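PDB 2YJK: AFP from Microbacterium arborescens, which probably binds ferric iron and takes part in iron uptake as a twelve-subunit Dps protein with the ferritin fold. Local coordinates for residues 125-130 and 139-144; 29-34 and 120-125. One frame throughout, in Å; residues are numbered along the deposited sequence.

Contact 1: 125-130 and 139-144; sequences AAIDGL and DVAIEI
Ile-127 and Ala-141 mark where the backbones of 125-130 and 139-144 run nearest, with their CA atoms 6.0 Å apart. The two helical segments point in nearly opposite directions, at 155° between their N-to-C axes, and those axes approach to 8.7 Å. The close approach is consistent with small residues at the interface: Ala-126 CB lies 4.0 Å from Ala-141 CB, and each methyl points at the other helix. Beside this small pair, Ile-127 supplies the bulk. Its CG1 rests on Ala-141 CB at 3.7 Å and also meets Ile-142 CG1 at 4.0 Å, so one methylene touches two neighbouring residues of the other helix. A chi1 of -66° sets CG1 anti to the carbonyl carbon, and the extended chi2, 156°, carries CD1 on to 4.2 Å from Ile-142 CG1. The two isoleucine side chains cross at about a right angle, meeting at their ethyl branches. Phe-24 of helix 15-45 packs on Ala-126, while Thr-136 of a second subunit packs on Ile-127, which places the contact between the bundle interior and a subunit interface. Cutting Ile-127 back to an alanine would probably leave a gap beside Ala-141 CB and deprive Ile-142 CG1 of its partner across the helix pair. The contact joins helices 105-130 and 135-156, consecutive antiparallel members of the ferritin-type four-helix bundle. All four touching residues are buried and apolar, which implies cohesion through close fit and exclusion of water.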
ATOM      1  N   ALA C 125     -11.219 -33.819  19.021  1.00 31.37           N
ATOM      2  CA  ALA C 125     -11.546 -35.079  18.339  1.00 33.12           C
ATOM      3  C   ALA C 125     -10.912 -35.223  16.914  1.00 32.35           C
ATOM      4  O   ALA C 125     -10.441 -36.295  16.545  1.00 31.29           O
ATOM      5  CB  ALA C 125     -13.073 -35.305  18.297  1.00 33.70           C
ATOM      6  N   ALA C 126     -10.890 -34.149  16.122  1.00 31.66           N
ATOM      7  CA  ALA C 126     -10.270 -34.280  14.781  1.00 31.82           C
ATOM      8  C   ALA C 126      -8.778 -34.519  14.897  1.00 31.33           C
ATOM      9  O   ALA C 126      -8.266 -35.356  14.219  1.00 30.99           O
ATOM     10  CB  ALA C 126     -10.569 -33.104  13.883  1.00 29.93           C
ATOM     11  N   ILE C 127      -8.114 -33.823  15.809  1.00 31.97           N
ATOM     12  CA  ILE C 127      -6.667 -33.958  15.991  1.00 32.73           C
ATOM     13  C   ILE C 127      -6.314 -35.369  16.435  1.00 34.18           C
ATOM     14  O   ILE C 127      -5.385 -35.964  15.891  1.00 34.30           O
ATOM     15  CB  ILE C 127      -6.104 -32.897  16.983  1.00 32.53           C
ATOM     16  CG1 ILE C 127      -6.266 -31.511  16.359  1.00 30.04           C
ATOM     17  CG2 ILE C 127      -4.616 -33.155  17.329  1.00 30.31           C
ATOM     18  CD1 ILE C 127      -6.297 -30.422  17.370  1.00 28.62           C
ATOM     19  N   ASP C 128      -7.052 -35.900  17.408  1.00 36.21           N
ATOM     20  CA  ASP C 128      -6.858 -37.295  17.848  1.00 38.31           C
ATOM     21  C   ASP C 128      -7.200 -38.257  16.710  1.00 38.73           C
ATOM     22  O   ASP C 128      -6.427 -39.156  16.400  1.00 38.55           O
ATOM     23  CB  ASP C 128      -7.711 -37.636  19.106  1.00 40.53           C
ATOM     24  CG  ASP C 128      -7.298 -36.822  20.376  1.00 47.10           C
ATOM     25  OD1 ASP C 128      -6.147 -36.314  20.433  1.00 52.26           O
ATOM     26  OD2 ASP C 128      -8.144 -36.649  21.302  1.00 52.99           O
ATOM     27  N   GLY C 129      -8.357 -38.048  16.072  1.00 38.38           N
ATOM     28  CA  GLY C 129      -8.886 -39.006  15.082  1.00 38.57           C
ATOM     29  C   GLY C 129      -8.111 -39.031  13.762  1.00 38.38           C
ATOM     30  O   GLY C 129      -8.110 -40.043  13.079  1.00 38.49           O
ATOM     31  N   LEU C 130      -7.434 -37.932  13.427  1.00 36.42           N
ATOM     32  CA  LEU C 130      -6.634 -37.857  12.196  1.00 37.60           C
ATOM     33  C   LEU C 130      -5.165 -38.309  12.391  1.00 38.89           C
ATOM     34  O   LEU C 130      -4.424 -38.524  11.412  1.00 39.23           O
ATOM     35  CB  LEU C 130      -6.724 -36.439  11.564  1.00 35.63           C
ATOM     36  CG  LEU C 130      -8.126 -36.058  11.096  1.00 34.43           C
ATOM     37  CD1 LEU C 130      -8.343 -34.566  10.831  1.00 31.20           C
ATOM     38  CD2 LEU C 130      -8.594 -36.943   9.859  1.00 37.81           C
ATOM     39  N   ASP C 139      -3.089 -31.377  10.432  1.00 30.09           N
ATOM     40  CA  ASP C 139      -2.481 -30.056  10.475  1.00 30.72           C
ATOM     41  C   ASP C 139      -3.504 -28.923  10.286  1.00 29.07           C
ATOM     42  O   ASP C 139      -3.390 -27.841  10.906  1.00 28.04           O
ATOM     43  CB  ASP C 139      -1.366 -29.989   9.421  1.00 33.03           C
ATOM     44  CG  ASP C 139      -0.574 -28.675   9.474  1.00 39.04           C
ATOM     45  OD1 ASP C 139       0.251 -28.512  10.428  1.00 48.22           O
ATOM     46  OD2 ASP C 139      -0.738 -27.818   8.558  1.00 41.68           O
ATOM     47  N   VAL C 140      -4.512 -29.154   9.458  1.00 28.27           N
ATOM     48  CA  VAL C 140      -5.558 -28.161   9.288  1.00 28.03           C
ATOM     49  C   VAL C 140      -6.251 -27.992  10.641  1.00 28.36           C
ATOM     50  O   VAL C 140      -6.546 -26.840  11.054  1.00 26.09           O
ATOM     51  CB  VAL C 140      -6.616 -28.543   8.163  1.00 28.00           C
ATOM     52  CG1 VAL C 140      -7.760 -27.584   8.199  1.00 27.64           C
ATOM     53  CG2 VAL C 140      -5.967 -28.415   6.773  1.00 27.85           C
ATOM     54  N   ALA C 141      -6.532 -29.120  11.309  1.00 28.22           N
ATOM     55  CA  ALA C 141      -7.271 -29.081  12.601  1.00 27.86           C
ATOM     56  C   ALA C 141      -6.416 -28.410  13.636  1.00 27.04           C
ATOM     57  O   ALA C 141      -6.885 -27.564  14.394  1.00 26.59           O
ATOM     58  CB  ALA C 141      -7.651 -30.486  13.075  1.00 27.58           C
ATOM     59  N   ILE C 142      -5.129 -28.734  13.629  1.00 27.44           N
ATOM     60  CA  ILE C 142      -4.189 -28.076  14.536  1.00 27.88           C
ATOM     61  C   ILE C 142      -4.122 -26.560  14.331  1.00 27.02           C
ATOM     62  O   ILE C 142      -4.176 -25.775  15.306  1.00 24.84           O
ATOM     63  CB  ILE C 142      -2.766 -28.690  14.467  1.00 27.26           C
ATOM     64  CG1 ILE C 142      -2.757 -30.037  15.219  1.00 28.31           C
ATOM     65  CG2 ILE C 142      -1.812 -27.755  15.167  1.00 28.50           C
ATOM     66  CD1 ILE C 142      -1.545 -30.971  14.851  1.00 28.68           C
ATOM     67  N   GLU C 143      -3.982 -26.140  13.069  1.00 27.69           N
ATOM     68  CA  GLU C 143      -3.890 -24.721  12.772  1.00 28.47           C
ATOM     69  C   GLU C 143      -5.200 -23.987  13.242  1.00 27.01           C
ATOM     70  O   GLU C 143      -5.136 -22.936  13.878  1.00 24.78           O
ATOM     71  CB  GLU C 143      -3.652 -24.532  11.276  1.00 30.35           C
ATOM     72  CG  GLU C 143      -3.815 -23.073  10.750  1.00 39.00           C
ATOM     73  CD  GLU C 143      -3.829 -23.066   9.213  1.00 48.88           C
ATOM     74  OE1 GLU C 143      -2.782 -23.385   8.633  1.00 50.36           O
ATOM     75  OE2 GLU C 143      -4.893 -22.795   8.596  1.00 52.02           O
ATOM     76  N   ILE C 144      -6.374 -24.528  12.942  1.00 24.97           N
ATOM     77  CA  ILE C 144      -7.588 -23.877  13.400  1.00 24.94           C
ATOM     78  C   ILE C 144      -7.694 -23.862  14.985  1.00 26.11           C
ATOM     79  O   ILE C 144      -8.080 -22.842  15.595  1.00 25.92           O
ATOM     80  CB  ILE C 144      -8.868 -24.575  12.845  1.00 24.73           C
ATOM     81  CG1 ILE C 144      -8.988 -24.434  11.298  1.00 26.10           C
ATOM     82  CG2 ILE C 144     -10.128 -23.974  13.544  1.00 22.11           C
ATOM     83  CD1 ILE C 144      -9.920 -25.486  10.643  1.00 24.36           C
TER

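Contact 2: 29-34 and 120-125; sequences VHKMQA and LVDLQA
Lys-31 and Asp-122 carry the meeting of 29-34 with 120-125, and their CA atoms, 8.7 Å apart, are the nearest backbone pair. Along 29-34, Val-29 and His-30 turn to other neighbours, Val-29 to Ala-72 and Ala-73 of helix 51-78 and His-30 NE2, by a hydrogen bond, to Asp-84 O. Lys-31 is the residue that spans the distance to the other helix. Its middle torsions are extended, and its methylenes run close by the carboxylate, Lys-31 CD and CE each 3.2 Å from Asp-122 OD2; the turn at chi4, 62°, then swings NZ alone onto that oxygen. The resulting salt bridge is a hydrogen bond of 2.7 Å from Lys-31 NZ to Asp-122 OD2, with the nitrogen lying nearly along the C-O axis of that oxygen. The grip is one-sided: Lys-31 NZ is 4.5 Å from Asp-122 OD1. Taken as whole side chains, lysine and aspartate cross at about a right angle. Met-32 follows; its terminal methyl CE comes only to 4.7 Å from Leu-123 CD1, near but short of close apolar contact. Both segments belong to long helices of the ferritin-like bundle, 15-45 and 105-130, and are brought together from 86 residues apart. Because both charged partners are partly exposed, solvent probably moderates their attraction; the short bond nevertheless implies a directional link between the helices at the bundle surface, with oily side chains continuing into the interior.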
ATOM      1  N   VAL C  29     -16.454 -27.524  10.087  1.00 27.28           N
ATOM      2  CA  VAL C  29     -17.025 -26.613   9.133  1.00 25.69           C
ATOM      3  C   VAL C  29     -18.359 -26.076   9.691  1.00 26.30           C
ATOM      4  O   VAL C  29     -18.612 -24.844   9.623  1.00 25.38           O
ATOM      5  CB  VAL C  29     -17.285 -27.269   7.729  1.00 26.02           C
ATOM      6  CG1 VAL C  29     -18.072 -26.302   6.842  1.00 22.53           C
ATOM      7  CG2 VAL C  29     -15.940 -27.624   7.036  1.00 22.67           C
ATOM      8  N   HIS C  30     -19.203 -26.969  10.215  1.00 24.88           N
ATOM      9  CA  HIS C  30     -20.543 -26.521  10.656  1.00 27.67           C
ATOM     10  C   HIS C  30     -20.486 -25.575  11.870  1.00 26.92           C
ATOM     11  O   HIS C  30     -21.221 -24.586  11.920  1.00 27.83           O
ATOM     12  CB  HIS C  30     -21.476 -27.694  11.028  1.00 25.80           C
ATOM     13  CG  HIS C  30     -21.955 -28.507   9.869  1.00 30.93           C
ATOM     14  ND1 HIS C  30     -22.193 -29.866   9.974  1.00 37.82           N
ATOM     15  CD2 HIS C  30     -22.248 -28.174   8.591  1.00 32.53           C
ATOM     16  CE1 HIS C  30     -22.648 -30.323   8.814  1.00 37.69           C
ATOM     17  NE2 HIS C  30     -22.664 -29.320   7.954  1.00 37.79           N
ATOM     18  N   LYS C  31     -19.641 -25.891  12.847  1.00 26.62           N
ATOM     19  CA  LYS C  31     -19.546 -25.026  14.040  1.00 27.32           C
ATOM     20  C   LYS C  31     -18.852 -23.699  13.757  1.00 27.65           C
ATOM     21  O   LYS C  31     -19.227 -22.676  14.307  1.00 29.20           O
ATOM     22  CB  LYS C  31     -18.854 -25.762  15.178  1.00 25.09           C
ATOM     23  CG  LYS C  31     -19.732 -26.966  15.674  1.00 29.03           C
ATOM     24  CD  LYS C  31     -19.264 -27.443  16.977  1.00 32.16           C
ATOM     25  CE  LYS C  31     -20.402 -28.294  17.716  1.00 38.28           C
ATOM     26  NZ  LYS C  31     -20.727 -29.482  16.907  1.00 37.09           N
ATOM     27  N   MET C  32     -17.846 -23.718  12.903  1.00 27.21           N
ATOM     28  CA  MET C  32     -17.198 -22.475  12.500  1.00 26.75           C
ATOM     29  C   MET C  32     -18.113 -21.566  11.693  1.00 27.35           C
ATOM     30  O   MET C  32     -18.068 -20.378  11.848  1.00 26.08           O
ATOM     31  CB  MET C  32     -15.987 -22.795  11.713  1.00 26.48           C
ATOM     32  CG  MET C  32     -14.781 -23.291  12.598  1.00 31.72           C
ATOM     33  SD  MET C  32     -14.387 -22.211  14.034  1.00 38.58           S
ATOM     34  CE  MET C  32     -14.815 -23.318  15.300  1.00 36.93           C
ATOM     35  N   GLN C  33     -18.936 -22.132  10.812  1.00 28.02           N
ATOM     36  CA  GLN C  33     -19.811 -21.357   9.987  1.00 27.97           C
ATOM     37  C   GLN C  33     -20.982 -20.835  10.855  1.00 28.78           C
ATOM     38  O   GLN C  33     -21.445 -19.699  10.601  1.00 28.11           O
ATOM     39  CB  GLN C  33     -20.315 -22.218   8.793  1.00 28.53           C
ATOM     40  CG  GLN C  33     -21.086 -21.483   7.718  1.00 30.36           C
ATOM     41  CD  GLN C  33     -20.275 -20.338   7.091  1.00 33.88           C
ATOM     42  OE1 GLN C  33     -20.519 -19.163   7.395  1.00 39.01           O
ATOM     43  NE2 GLN C  33     -19.316 -20.671   6.240  1.00 29.65           N
ATOM     44  N   ALA C  34     -21.482 -21.653  11.809  1.00 28.81           N
ATOM     45  CA  ALA C  34     -22.473 -21.199  12.829  1.00 29.19           C
ATOM     46  C   ALA C  34     -21.938 -20.001  13.673  1.00 29.44           C
ATOM     47  O   ALA C  34     -22.669 -19.038  13.913  1.00 29.16           O
ATOM     48  CB  ALA C  34     -22.879 -22.350  13.778  1.00 27.96           C
ATOM     49  N   LEU C 120     -14.092 -26.482  20.100  1.00 30.48           N
ATOM     50  CA  LEU C 120     -12.834 -27.059  20.632  1.00 33.17           C
ATOM     51  C   LEU C 120     -12.891 -28.559  20.869  1.00 33.52           C
ATOM     52  O   LEU C 120     -11.928 -29.279  20.557  1.00 35.58           O
ATOM     53  CB  LEU C 120     -12.333 -26.349  21.912  1.00 31.69           C
ATOM     54  CG  LEU C 120     -11.781 -24.958  21.634  1.00 33.02           C
ATOM     55  CD1 LEU C 120     -11.501 -24.219  22.939  1.00 32.08           C
ATOM     56  CD2 LEU C 120     -10.499 -25.023  20.753  1.00 31.82           C
ATOM     57  N   VAL C 121     -13.996 -29.039  21.428  1.00 34.95           N
ATOM     58  CA  VAL C 121     -14.213 -30.466  21.594  1.00 35.57           C
ATOM     59  C   VAL C 121     -14.130 -31.142  20.226  1.00 35.46           C
ATOM     60  O   VAL C 121     -13.489 -32.156  20.097  1.00 36.87           O
ATOM     61  CB  VAL C 121     -15.607 -30.774  22.304  1.00 38.25           C
ATOM     62  CG1 VAL C 121     -16.112 -32.299  22.095  1.00 35.53           C
ATOM     63  CG2 VAL C 121     -15.532 -30.412  23.799  1.00 38.45           C
ATOM     64  N   ASP C 122     -14.755 -30.583  19.201  1.00 35.24           N
ATOM     65  CA  ASP C 122     -14.708 -31.225  17.872  1.00 35.21           C
ATOM     66  C   ASP C 122     -13.317 -31.084  17.219  1.00 33.12           C
ATOM     67  O   ASP C 122     -12.860 -31.997  16.548  1.00 33.16           O
ATOM     68  CB  ASP C 122     -15.806 -30.704  16.961  1.00 36.01           C
ATOM     69  CG  ASP C 122     -17.228 -31.252  17.333  1.00 43.76           C
ATOM     70  OD1 ASP C 122     -17.415 -32.434  17.822  1.00 49.61           O
ATOM     71  OD2 ASP C 122     -18.202 -30.500  17.077  1.00 48.34           O
ATOM     72  N   LEU C 123     -12.615 -29.964  17.439  1.00 31.50           N
ATOM     73  CA  LEU C 123     -11.224 -29.868  16.940  1.00 29.98           C
ATOM     74  C   LEU C 123     -10.294 -30.919  17.606  1.00 30.87           C
ATOM     75  O   LEU C 123      -9.440 -31.542  16.928  1.00 30.72           O
ATOM     76  CB  LEU C 123     -10.682 -28.447  17.045  1.00 28.51           C
ATOM     77  CG  LEU C 123     -11.291 -27.491  16.007  1.00 27.42           C
ATOM     78  CD1 LEU C 123     -11.273 -26.073  16.539  1.00 26.35           C
ATOM     79  CD2 LEU C 123     -10.566 -27.605  14.645  1.00 26.44           C
ATOM     80  N   GLN C 124     -10.479 -31.147  18.908  1.00 30.69           N
ATOM     81  CA  GLN C 124      -9.612 -32.069  19.621  1.00 32.08           C
ATOM     82  C   GLN C 124      -9.952 -33.500  19.183  1.00 32.28           C
ATOM     83  O   GLN C 124      -9.073 -34.245  18.837  1.00 34.00           O
ATOM     84  CB  GLN C 124      -9.677 -31.874  21.148  1.00 32.36           C
ATOM     85  CG  GLN C 124      -8.611 -32.713  21.977  1.00 36.42           C
ATOM     86  CD  GLN C 124      -7.129 -32.352  21.603  1.00 42.57           C
ATOM     87  OE1 GLN C 124      -6.759 -31.171  21.518  1.00 44.40           O
ATOM     88  NE2 GLN C 124      -6.311 -33.370  21.344  1.00 42.31           N
ATOM     89  N   ALA C 125     -11.219 -33.819  19.021  1.00 31.37           N
ATOM     90  CA  ALA C 125     -11.546 -35.079  18.339  1.00 33.12           C
ATOM     91  C   ALA C 125     -10.912 -35.223  16.914  1.00 32.35           C
ATOM     92  O   ALA C 125     -10.441 -36.295  16.545  1.00 31.29           O
ATOM     93  CB  ALA C 125     -13.073 -35.305  18.297  1.00 33.70           C
TER

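Helix 105-130 serves both contacts in succession, and Ala-125 belongs to each; their centres are about 10 Å apart. Leu-123 joins them directly: its CD2 packs 3.7 Å from Ala-141 O and 3.8 Å from Ile-144 CG2. Segment 120-125 faces helix 15-45 through a charged pair, and one turn later 125-130 meets helix 135-156 through apolar groups. Both lie away from the site of Lys-40, His-43 and Asp-59, where iron oxide is bound. A separate ferric ion lies about 9 Å from the side chain of Ile-142 in contact 1, too far for that side chain to touch it.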